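Long-range contacts in heavy-metal chelation domain-containing protein (Pyrococcus horikoshii, PDB 3NPG), which is of unknown function but may bind heavy-metal ions and contains a Rossmann-like domain: residues R57-I62 against S76-E81; Y139-N144 against T156-I161; M218-I223 against K236-E241. One frame throughout, in Å; residues are numbered along the deposited sequence.

Contact 1: residues R57-I62 against S76-E81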
loop_
_atom_site.group_PDB
_atom_site.type_symbol
_atom_site.label_atom_id
_atom_site.label_comp_id
_atom_site.label_asym_id
_atom_site.label_seq_id
_atom_site.Cartn_x
_atom_site.Cartn_y
_atom_site.Cartn_z
ATOM N N ARG A 57 2.946 -13.451 -4.805
ATOM C CA ARG A 57 3.506 -14.119 -5.983
ATOM C C ARG A 57 2.367 -14.611 -6.878
ATOM O O ARG A 57 1.320 -15.032 -6.369
ATOM C CB ARG A 57 4.377 -15.321 -5.555
ATOM C CG ARG A 57 5.601 -14.943 -4.721
ATOM C CD ARG A 57 6.072 -16.095 -3.839
ATOM N NE ARG A 57 5.108 -16.413 -2.776
ATOM C CZ ARG A 57 5.095 -15.824 -1.582
ATOM N NH1 ARG A 57 5.975 -14.872 -1.294
ATOM N NH2 ARG A 57 4.193 -16.173 -0.675
ATOM N N TYR A 58 2.577 -14.602 -8.206
ATOM C CA TYR A 58 1.584 -15.123 -9.142
ATOM C C TYR A 58 1.924 -16.544 -9.552
ATOM O O TYR A 58 2.456 -16.776 -10.642
ATOM C CB TYR A 58 1.402 -14.190 -10.356
ATOM C CG TYR A 58 0.617 -12.941 -10.017
ATOM C CD1 TYR A 58 -0.766 -12.981 -9.873
ATOM C CD2 TYR A 58 1.263 -11.735 -9.772
ATOM C CE1 TYR A 58 -1.489 -11.847 -9.506
ATOM C CE2 TYR A 58 0.551 -10.592 -9.407
ATOM C CZ TYR A 58 -0.825 -10.653 -9.274
ATOM O OH TYR A 58 -1.527 -9.526 -8.920
ATOM N N THR A 59 1.693 -17.495 -8.627
ATOM C CA THR A 59 1.985 -18.918 -8.832
ATOM C C THR A 59 0.762 -19.776 -8.499
ATOM O O THR A 59 -0.074 -19.366 -7.690
ATOM C CB THR A 59 3.202 -19.340 -7.984
ATOM O OG1 THR A 59 2.959 -18.998 -6.619
ATOM C CG2 THR A 59 4.507 -18.691 -8.460
ATOM N N ASN A 60 0.657 -20.972 -9.118
ATOM C CA ASN A 60 -0.440 -21.907 -8.847
ATOM C C ASN A 60 0.030 -23.358 -9.041
ATOM O O ASN A 60 0.533 -23.710 -10.114
ATOM C CB ASN A 60 -1.659 -21.597 -9.736
ATOM C CG ASN A 60 -2.978 -22.063 -9.155
ATOM O OD1 ASN A 60 -3.114 -23.185 -8.667
ATOM N ND2 ASN A 60 -3.992 -21.217 -9.233
ATOM N N SER A 61 -0.101 -24.188 -7.986
ATOM C CA SER A 61 0.324 -25.592 -8.023
ATOM C C SER A 61 -0.628 -26.470 -8.853
ATOM O O SER A 61 -0.248 -27.575 -9.254
ATOM C CB SER A 61 0.461 -26.150 -6.612
ATOM O OG SER A 61 -0.765 -26.061 -5.906
ATOM N N ILE A 62 -1.866 -25.976 -9.117
ATOM C CA ILE A 62 -2.856 -26.705 -9.920
ATOM C C ILE A 62 -2.386 -26.835 -11.381
ATOM O O ILE A 62 -2.184 -25.825 -12.063
ATOM C CB ILE A 62 -4.272 -26.056 -9.805
ATOM C CG1 ILE A 62 -4.790 -26.132 -8.350
ATOM C CG2 ILE A 62 -5.259 -26.713 -10.771
ATOM C CD1 ILE A 62 -5.887 -25.114 -8.002
ATOM N N SER A 76 -5.435 -23.474 1.220
ATOM C CA SER A 76 -4.038 -23.298 0.808
ATOM C C SER A 76 -3.434 -22.025 1.401
ATOM O O SER A 76 -4.159 -21.085 1.707
ATOM C CB SER A 76 -3.939 -23.261 -0.716
ATOM O OG SER A 76 -2.623 -22.962 -1.155
ATOM N N LEU A 77 -2.099 -21.989 1.538
ATOM C CA LEU A 77 -1.395 -20.793 1.995
ATOM C C LEU A 77 -1.332 -19.770 0.858
ATOM O O LEU A 77 -1.140 -18.579 1.102
ATOM C CB LEU A 77 0.023 -21.147 2.479
ATOM C CG LEU A 77 0.149 -21.562 3.958
ATOM C CD1 LEU A 77 -0.348 -22.980 4.178
ATOM C CD2 LEU A 77 1.574 -21.451 4.426
ATOM N N ASN A 78 -1.531 -20.242 -0.386
ATOM C CA ASN A 78 -1.546 -19.405 -1.582
ATOM C C ASN A 78 -2.931 -18.785 -1.754
ATOM O O ASN A 78 -3.916 -19.512 -1.922
ATOM C CB ASN A 78 -1.178 -20.253 -2.816
ATOM C CG ASN A 78 -0.875 -19.464 -4.065
ATOM O OD1 ASN A 78 -1.489 -18.427 -4.354
ATOM N ND2 ASN A 78 0.013 -19.998 -4.884
ATOM N N ILE A 79 -3.014 -17.440 -1.684
ATOM C CA ILE A 79 -4.286 -16.709 -1.815
ATOM C C ILE A 79 -5.000 -16.990 -3.170
ATOM O O ILE A 79 -6.232 -17.108 -3.201
ATOM C CB ILE A 79 -4.100 -15.173 -1.526
ATOM C CG1 ILE A 79 -5.449 -14.403 -1.610
ATOM C CG2 ILE A 79 -3.031 -14.547 -2.440
ATOM C CD1 ILE A 79 -6.440 -14.731 -0.508
ATOM N N ILE A 80 -4.215 -17.154 -4.270
ATOM C CA ILE A 80 -4.766 -17.471 -5.597
ATOM C C ILE A 80 -5.500 -18.819 -5.561
ATOM O O ILE A 80 -6.627 -18.924 -6.064
ATOM C CB ILE A 80 -3.661 -17.442 -6.698
ATOM C CG1 ILE A 80 -2.893 -16.099 -6.684
ATOM C CG2 ILE A 80 -4.261 -17.728 -8.083
ATOM C CD1 ILE A 80 -1.671 -16.068 -7.555
ATOM N N GLU A 81 -4.887 -19.831 -4.912
ATOM C CA GLU A 81 -5.483 -21.158 -4.764
ATOM C C GLU A 81 -6.713 -21.126 -3.834
ATOM O O GLU A 81 -7.685 -21.835 -4.089
ATOM C CB GLU A 81 -4.445 -22.164 -4.262
ATOM C CG GLU A 81 -3.343 -22.454 -5.267
ATOM C CD GLU A 81 -2.229 -23.353 -4.759
ATOM O OE1 GLU A 81 -2.397 -23.964 -3.677
ATOM O OE2 GLU A 81 -1.185 -23.447 -5.446
#
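E81 and N78 reach the loop R57-I62 through different settings of chi1: CG of E81 lies anti to its own carbonyl carbon (chi1 -67°), while CG of N78 stands anti to its backbone N (chi1 -168°). Beyond CG the glutamate chain runs extended and delivers OE2 to S61. Two donors of that one residue grip the oxygen: the backbone N, 2.9 Å from OE2 in a nearly straight bond on the anti side of the carboxylate, and the hydroxyl OG, 2.7 Å from OE2 and well above the carboxylate plane. Both come from the same face. The other oxygen, OE1, accepts from S76 OG at 2.7 Å, so both ends of the carboxylate are engaged; K73 NZ, hydrogen-bonded to S61 OG, brings a positive charge that is likely to favour the ionised carboxylate. N78 is the N-cap of helix 79-96. Its OD1 takes a weak capping bond from I80 N, leaving ND2 to donate to T59 O at 2.9 Å from above the carbonyl plane. The first turn of the helix thereby holds the connection that follows strand 43-49, and N60 shapes that connection with an Asx turn, its OD1 accepting from I62 N. Between the polar groups I80 lays CD1 beside the backbone, 3.4 Å from R57 O, and crosses the Y58 side chain at about a right angle, with CD1 of the two residues 4.0 Å apart. The second subunit closes over this region: L232 of that subunit packs on I80 and I62, and its carbonyl oxygen accepts from N60 ND2.

Contact 2: residues Y139-N144 against T156-I161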
loop_
_atom_site.group_PDB
_atom_site.type_symbol
_atom_site.label_atom_id
_atom_site.label_comp_id
_atom_site.label_asym_id
_atom_site.label_seq_id
_atom_site.Cartn_x
_atom_site.Cartn_y
_atom_site.Cartn_z
ATOM N N TYR A 139 -18.235 0.685 14.596
ATOM C CA TYR A 139 -16.774 0.595 14.528
ATOM C C TYR A 139 -16.391 -0.074 13.216
ATOM O O TYR A 139 -16.651 -1.267 13.037
ATOM C CB TYR A 139 -16.215 -0.210 15.722
ATOM C CG TYR A 139 -16.392 0.480 17.056
ATOM C CD1 TYR A 139 -17.553 0.308 17.807
ATOM C CD2 TYR A 139 -15.390 1.283 17.584
ATOM C CE1 TYR A 139 -17.726 0.951 19.030
ATOM C CE2 TYR A 139 -15.547 1.924 18.812
ATOM C CZ TYR A 139 -16.719 1.757 19.532
ATOM O OH TYR A 139 -16.877 2.388 20.744
ATOM N N VAL A 140 -15.853 0.710 12.257
ATOM C CA VAL A 140 -15.501 0.190 10.925
ATOM C C VAL A 140 -14.022 -0.197 10.858
ATOM O O VAL A 140 -13.162 0.593 11.245
ATOM C CB VAL A 140 -15.896 1.180 9.783
ATOM C CG1 VAL A 140 -15.778 0.511 8.415
ATOM C CG2 VAL A 140 -17.305 1.718 9.990
ATOM N N PHE A 141 -13.729 -1.416 10.368
ATOM C CA PHE A 141 -12.354 -1.911 10.242
ATOM C C PHE A 141 -12.029 -2.214 8.795
ATOM O O PHE A 141 -12.747 -2.981 8.152
ATOM C CB PHE A 141 -12.145 -3.165 11.110
ATOM C CG PHE A 141 -12.540 -2.987 12.554
ATOM C CD1 PHE A 141 -11.648 -2.448 13.476
ATOM C CD2 PHE A 141 -13.801 -3.367 13.000
ATOM C CE1 PHE A 141 -12.018 -2.275 14.810
ATOM C CE2 PHE A 141 -14.171 -3.187 14.333
ATOM C CZ PHE A 141 -13.277 -2.644 15.231
ATOM N N GLU A 142 -10.956 -1.617 8.271
ATOM C CA GLU A 142 -10.551 -1.853 6.889
ATOM C C GLU A 142 -9.068 -2.212 6.788
ATOM O O GLU A 142 -8.221 -1.548 7.388
ATOM C CB GLU A 142 -10.905 -0.645 5.991
ATOM C CG GLU A 142 -10.618 -0.864 4.509
ATOM C CD GLU A 142 -11.275 -2.086 3.888
ATOM O OE1 GLU A 142 -12.520 -2.101 3.777
ATOM O OE2 GLU A 142 -10.537 -3.004 3.462
ATOM N N ARG A 143 -8.766 -3.275 6.042
ATOM C CA ARG A 143 -7.407 -3.758 5.851
ATOM C C ARG A 143 -6.756 -3.104 4.597
ATOM O O ARG A 143 -5.576 -2.754 4.633
ATOM C CB ARG A 143 -7.412 -5.292 5.733
ATOM C CG ARG A 143 -6.042 -5.910 5.757
ATOM C CD ARG A 143 -6.108 -7.408 5.925
ATOM N NE ARG A 143 -4.872 -8.047 5.478
ATOM C CZ ARG A 143 -3.804 -8.231 6.247
ATOM N NH1 ARG A 143 -3.829 -7.872 7.524
ATOM N NH2 ARG A 143 -2.721 -8.818 5.759
ATOM N N ASN A 144 -7.541 -2.932 3.502
ATOM C CA ASN A 144 -7.062 -2.309 2.257
ATOM C C ASN A 144 -6.992 -0.780 2.401
ATOM O O ASN A 144 -7.980 -0.154 2.785
ATOM C CB ASN A 144 -7.970 -2.700 1.074
ATOM C CG ASN A 144 -7.530 -2.145 -0.270
ATOM O OD1 ASN A 144 -6.352 -1.817 -0.495
ATOM N ND2 ASN A 144 -8.460 -2.072 -1.206
ATOM N N THR A 156 -6.039 -4.597 13.158
ATOM C CA THR A 156 -5.332 -5.094 14.350
ATOM C C THR A 156 -6.137 -4.808 15.630
ATOM O O THR A 156 -5.898 -5.436 16.666
ATOM C CB THR A 156 -3.907 -4.501 14.427
ATOM O OG1 THR A 156 -3.993 -3.084 14.556
ATOM C CG2 THR A 156 -3.059 -4.867 13.223
ATOM N N LEU A 157 -7.107 -3.866 15.544
ATOM C CA LEU A 157 -7.950 -3.483 16.679
ATOM C C LEU A 157 -9.225 -4.331 16.757
ATOM O O LEU A 157 -9.966 -4.229 17.738
ATOM C CB LEU A 157 -8.302 -1.980 16.619
ATOM C CG LEU A 157 -7.109 -1.003 16.680
ATOM C CD1 LEU A 157 -7.558 0.420 16.426
ATOM C CD2 LEU A 157 -6.374 -1.107 18.019
ATOM N N GLU A 158 -9.471 -5.190 15.733
ATOM C CA GLU A 158 -10.631 -6.092 15.718
ATOM C C GLU A 158 -10.580 -7.023 16.915
ATOM O O GLU A 158 -11.562 -7.140 17.650
ATOM C CB GLU A 158 -10.669 -6.918 14.421
ATOM C CG GLU A 158 -10.987 -6.107 13.178
ATOM C CD GLU A 158 -10.893 -6.880 11.875
ATOM O OE1 GLU A 158 -10.725 -8.118 11.927
ATOM O OE2 GLU A 158 -10.993 -6.247 10.803
ATOM N N TYR A 159 -9.398 -7.626 17.163
ATOM C CA TYR A 159 -9.168 -8.566 18.267
ATOM C C TYR A 159 -9.625 -7.992 19.627
ATOM O O TYR A 159 -10.092 -8.744 20.484
ATOM C CB TYR A 159 -7.676 -8.960 18.321
ATOM C CG TYR A 159 -7.380 -10.111 19.257
ATOM C CD1 TYR A 159 -7.408 -11.427 18.805
ATOM C CD2 TYR A 159 -7.016 -9.884 20.581
ATOM C CE1 TYR A 159 -7.127 -12.493 19.661
ATOM C CE2 TYR A 159 -6.749 -10.941 21.450
ATOM C CZ TYR A 159 -6.807 -12.246 20.986
ATOM O OH TYR A 159 -6.543 -13.291 21.836
ATOM N N HIS A 160 -9.513 -6.661 19.807
ATOM C CA HIS A 160 -9.849 -6.009 21.073
ATOM C C HIS A 160 -11.272 -5.415 21.099
ATOM O O HIS A 160 -11.851 -5.283 22.175
ATOM C CB HIS A 160 -8.814 -4.927 21.409
ATOM C CG HIS A 160 -7.396 -5.386 21.263
ATOM N ND1 HIS A 160 -6.786 -6.168 22.228
ATOM C CD2 HIS A 160 -6.511 -5.153 20.265
ATOM C CE1 HIS A 160 -5.556 -6.384 21.791
ATOM N NE2 HIS A 160 -5.344 -5.792 20.614
ATOM N N ILE A 161 -11.822 -5.030 19.925
ATOM C CA ILE A 161 -13.149 -4.388 19.862
ATOM C C ILE A 161 -14.305 -5.391 19.637
ATOM O O ILE A 161 -15.383 -5.215 20.214
ATOM C CB ILE A 161 -13.166 -3.196 18.852
ATOM C CG1 ILE A 161 -12.165 -2.092 19.294
ATOM C CG2 ILE A 161 -14.595 -2.618 18.682
ATOM C CD1 ILE A 161 -11.873 -1.041 18.248
#
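F141 lays one face of its ring against the aliphatic part of E158, whose CG sits 3.5 Å above the ring plane, offset toward the rim. This is a CH-pi contact, with E158 CG 3.9 Å from the F141 ring centroid. The two side chains slide past each other in opposite directions, and the extended glutamate carries OE2 back to within 3.3 Å of F141 CB, its carboxylate turned 78° from the ring plane. I161 comes to the far end of the same ring: its CG2 lies at the edge, in plane, 3.7 Å from F141 CZ, and its CD1 is 3.7 Å from F141 CE1. F141 and Y139 both direct their side chains toward helix 158-161 from strand 137-141, as alternate residues of a strand do. The strand belongs to the parallel part of the Rossmann-like sheet, beside strand 118-122, where A120 also touches F141. An alanine at F141 would probably leave E158 CG and the I161 side chain without the ring they pack on, opening a gap between strand and helix. I161 serves both aromatics, since its CG2 also lies over one face of Y139, 4.2 Å from that ring's centroid, with the two side chains crossing at about a right angle. The Y139 hydroxyl turns to E137 OE2 for a hydrogen bond.

Contact 3: residues M218-I223 against K236-E241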
loop_
_atom_site.group_PDB
_atom_site.type_symbol
_atom_site.label_atom_id
_atom_site.label_comp_id
_atom_site.label_asym_id
_atom_site.label_seq_id
_atom_site.Cartn_x
_atom_site.Cartn_y
_atom_site.Cartn_z
HETATM N N MSE A 218 -25.867 -12.993 -2.959
HETATM C CA MSE A 218 -26.688 -12.857 -4.163
HETATM C C MSE A 218 -26.542 -14.063 -5.094
HETATM O O MSE A 218 -25.455 -14.638 -5.203
HETATM C CB MSE A 218 -26.353 -11.556 -4.908
HETATM C CG MSE A 218 -24.908 -11.492 -5.411
HETATM SE SE MSE A 218 -24.402 -9.717 -5.950
HETATM C CE MSE A 218 -24.479 -8.808 -4.176
ATOM N N LYS A 219 -27.632 -14.433 -5.780
ATOM C CA LYS A 219 -27.620 -15.538 -6.729
ATOM C C LYS A 219 -27.711 -15.012 -8.151
ATOM O O LYS A 219 -28.574 -14.186 -8.447
ATOM C CB LYS A 219 -28.767 -16.527 -6.439
ATOM C CG LYS A 219 -28.749 -17.765 -7.342
ATOM C CD LYS A 219 -29.864 -18.724 -7.012
ATOM C CE LYS A 219 -29.825 -19.939 -7.898
ATOM N NZ LYS A 219 -30.930 -20.879 -7.589
ATOM N N VAL A 220 -26.828 -15.500 -9.038
ATOM C CA VAL A 220 -26.809 -15.097 -10.445
ATOM C C VAL A 220 -28.068 -15.608 -11.174
ATOM O O VAL A 220 -28.310 -16.816 -11.215
ATOM C CB VAL A 220 -25.509 -15.558 -11.150
ATOM C CG1 VAL A 220 -25.494 -15.112 -12.602
ATOM C CG2 VAL A 220 -24.273 -15.045 -10.415
ATOM N N THR A 221 -28.877 -14.679 -11.724
ATOM C CA THR A 221 -30.109 -15.028 -12.448
ATOM C C THR A 221 -29.836 -15.281 -13.934
ATOM O O THR A 221 -30.498 -16.117 -14.541
ATOM C CB THR A 221 -31.199 -13.961 -12.221
ATOM O OG1 THR A 221 -30.675 -12.667 -12.533
ATOM C CG2 THR A 221 -31.733 -13.975 -10.805
ATOM N N ASN A 222 -28.860 -14.553 -14.518
ATOM C CA ASN A 222 -28.445 -14.740 -15.911
ATOM C C ASN A 222 -26.935 -14.955 -15.950
ATOM O O ASN A 222 -26.168 -14.000 -15.813
ATOM C CB ASN A 222 -28.850 -13.525 -16.775
ATOM C CG ASN A 222 -28.774 -13.769 -18.274
ATOM O OD1 ASN A 222 -27.805 -14.337 -18.801
ATOM N ND2 ASN A 222 -29.763 -13.278 -18.996
ATOM N N ILE A 223 -26.509 -16.222 -16.060
ATOM C CA ILE A 223 -25.089 -16.603 -16.046
ATOM C C ILE A 223 -24.299 -15.961 -17.205
ATOM O O ILE A 223 -23.206 -15.436 -16.981
ATOM C CB ILE A 223 -24.935 -18.155 -16.030
ATOM C CG1 ILE A 223 -25.812 -18.819 -14.914
ATOM C CG2 ILE A 223 -23.465 -18.572 -15.946
ATOM C CD1 ILE A 223 -25.312 -18.684 -13.467
ATOM N N LYS A 236 -21.196 -3.597 -10.760
ATOM C CA LYS A 236 -22.623 -3.260 -10.825
ATOM C C LYS A 236 -23.334 -3.936 -12.005
ATOM O O LYS A 236 -24.543 -4.181 -11.938
ATOM C CB LYS A 236 -22.830 -1.744 -10.847
ATOM C CG LYS A 236 -23.014 -1.149 -9.458
ATOM C CD LYS A 236 -23.311 0.342 -9.525
ATOM C CE LYS A 236 -23.879 0.872 -8.228
ATOM N NZ LYS A 236 -25.267 0.384 -7.989
ATOM N N GLY A 237 -22.573 -4.263 -13.052
ATOM C CA GLY A 237 -23.088 -5.000 -14.201
ATOM C C GLY A 237 -23.349 -6.450 -13.853
ATOM O O GLY A 237 -24.331 -7.042 -14.308
ATOM N N PHE A 238 -22.470 -7.027 -13.024
ATOM C CA PHE A 238 -22.619 -8.386 -12.508
ATOM C C PHE A 238 -23.703 -8.422 -11.418
ATOM O O PHE A 238 -24.451 -9.395 -11.322
ATOM C CB PHE A 238 -21.266 -8.892 -11.954
ATOM C CG PHE A 238 -21.368 -10.019 -10.954
ATOM C CD1 PHE A 238 -21.684 -11.308 -11.365
ATOM C CD2 PHE A 238 -21.102 -9.801 -9.603
ATOM C CE1 PHE A 238 -21.766 -12.353 -10.442
ATOM C CE2 PHE A 238 -21.184 -10.848 -8.680
ATOM C CZ PHE A 238 -21.517 -12.116 -9.105
ATOM N N GLU A 239 -23.776 -7.352 -10.599
ATOM C CA GLU A 239 -24.744 -7.220 -9.508
ATOM C C GLU A 239 -26.181 -7.115 -10.053
ATOM O O GLU A 239 -27.109 -7.656 -9.448
ATOM C CB GLU A 239 -24.401 -5.985 -8.652
ATOM C CG GLU A 239 -25.047 -5.978 -7.280
ATOM C CD GLU A 239 -24.610 -4.830 -6.391
ATOM O OE1 GLU A 239 -24.624 -3.669 -6.863
ATOM O OE2 GLU A 239 -24.275 -5.088 -5.213
ATOM N N SER A 240 -26.354 -6.437 -11.214
ATOM C CA SER A 240 -27.672 -6.257 -11.841
ATOM C C SER A 240 -28.201 -7.561 -12.461
ATOM O O SER A 240 -29.399 -7.671 -12.727
ATOM C CB SER A 240 -27.621 -5.154 -12.893
ATOM O OG SER A 240 -26.742 -5.494 -13.950
ATOM N N GLU A 241 -27.311 -8.548 -12.684
ATOM C CA GLU A 241 -27.698 -9.852 -13.243
ATOM C C GLU A 241 -27.871 -10.885 -12.121
ATOM O O GLU A 241 -27.854 -12.093 -12.377
ATOM C CB GLU A 241 -26.653 -10.335 -14.272
ATOM C CG GLU A 241 -26.505 -9.417 -15.477
ATOM C CD GLU A 241 -27.732 -9.283 -16.363
ATOM O OE1 GLU A 241 -28.613 -10.174 -16.309
ATOM O OE2 GLU A 241 -27.770 -8.333 -17.175
#
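T221 meets the carbonyl oxygen of E241, which gathers three donors from the turn after strand 214-220. The main bond comes from T221 N, 2.9 Å from E241 O and tilted 18° from the carbonyl plane. T221 OG1 adds a weak bond to E241 O, also at 2.9 Å; chi1 of 53° sets this hydroxyl between the threonine's own backbone N and carbonyl carbon. N222 N contributes a second weak bond, longer at 3.4 Å from E241 O. One acceptor thus takes a good bond from the T221 amide and a weak one from the N222 amide where the strand gives way to helix 223-232. N222 is the N-cap of that helix, and its OD1 accepts from K225 N, so the side-chain oxygen is spent on the helix start. Its CB instead lies 3.4 Å from E241 OE1, the two side chains running side by side in the same direction. This is the edge of the Rossmann-like mixed sheet: helices 223-232 and 235-239 lead back to the outermost strand 242-248, antiparallel to 214-220. At the end of helix 235-239, S240 N and E241 N are held by K236 O and F238 O, while S240 OG donates to G237 O from above the carbonyl plane. F238 O also accepts from S242 OG, and M218 O from Q201 NE2. Away from these bonds the packing is largely apolar. V220 CG2 approaches F238 CE1 at 3.7 Å, with the two side chains crossing at about a right angle. Selenomethionine M218 makes an oblique Met-aromatic contact, SE 5.2 Å from the F238 ring centroid, and A226 and L230 of helix 223-232 also touch that phenylalanine. M218 SE also lies 4.0 Å from E239 CG.

Overall arrangement
Contacts 2 and 3 both reach the seven-stranded mixed sheet, on opposite sides of the chain's centre, with nearest atoms about 15 Å apart. Contact 1 belongs to the N-terminal family region, its centre about 26 Å from that of contact 2 and 27 Å from that of contact 3. Contact 2 is the buried one and joins strand to helix mainly through rings and aliphatic groups, with no hydrogen bond between the two segments. The other two are partly buried and mix polar with apolar: a side-chain carboxylate collects two of the donors in contact 1, a backbone carbonyl all three in contact 3. Contacts 1 and 2 both touch the third subunit, whereas contact 3 meets no other chain.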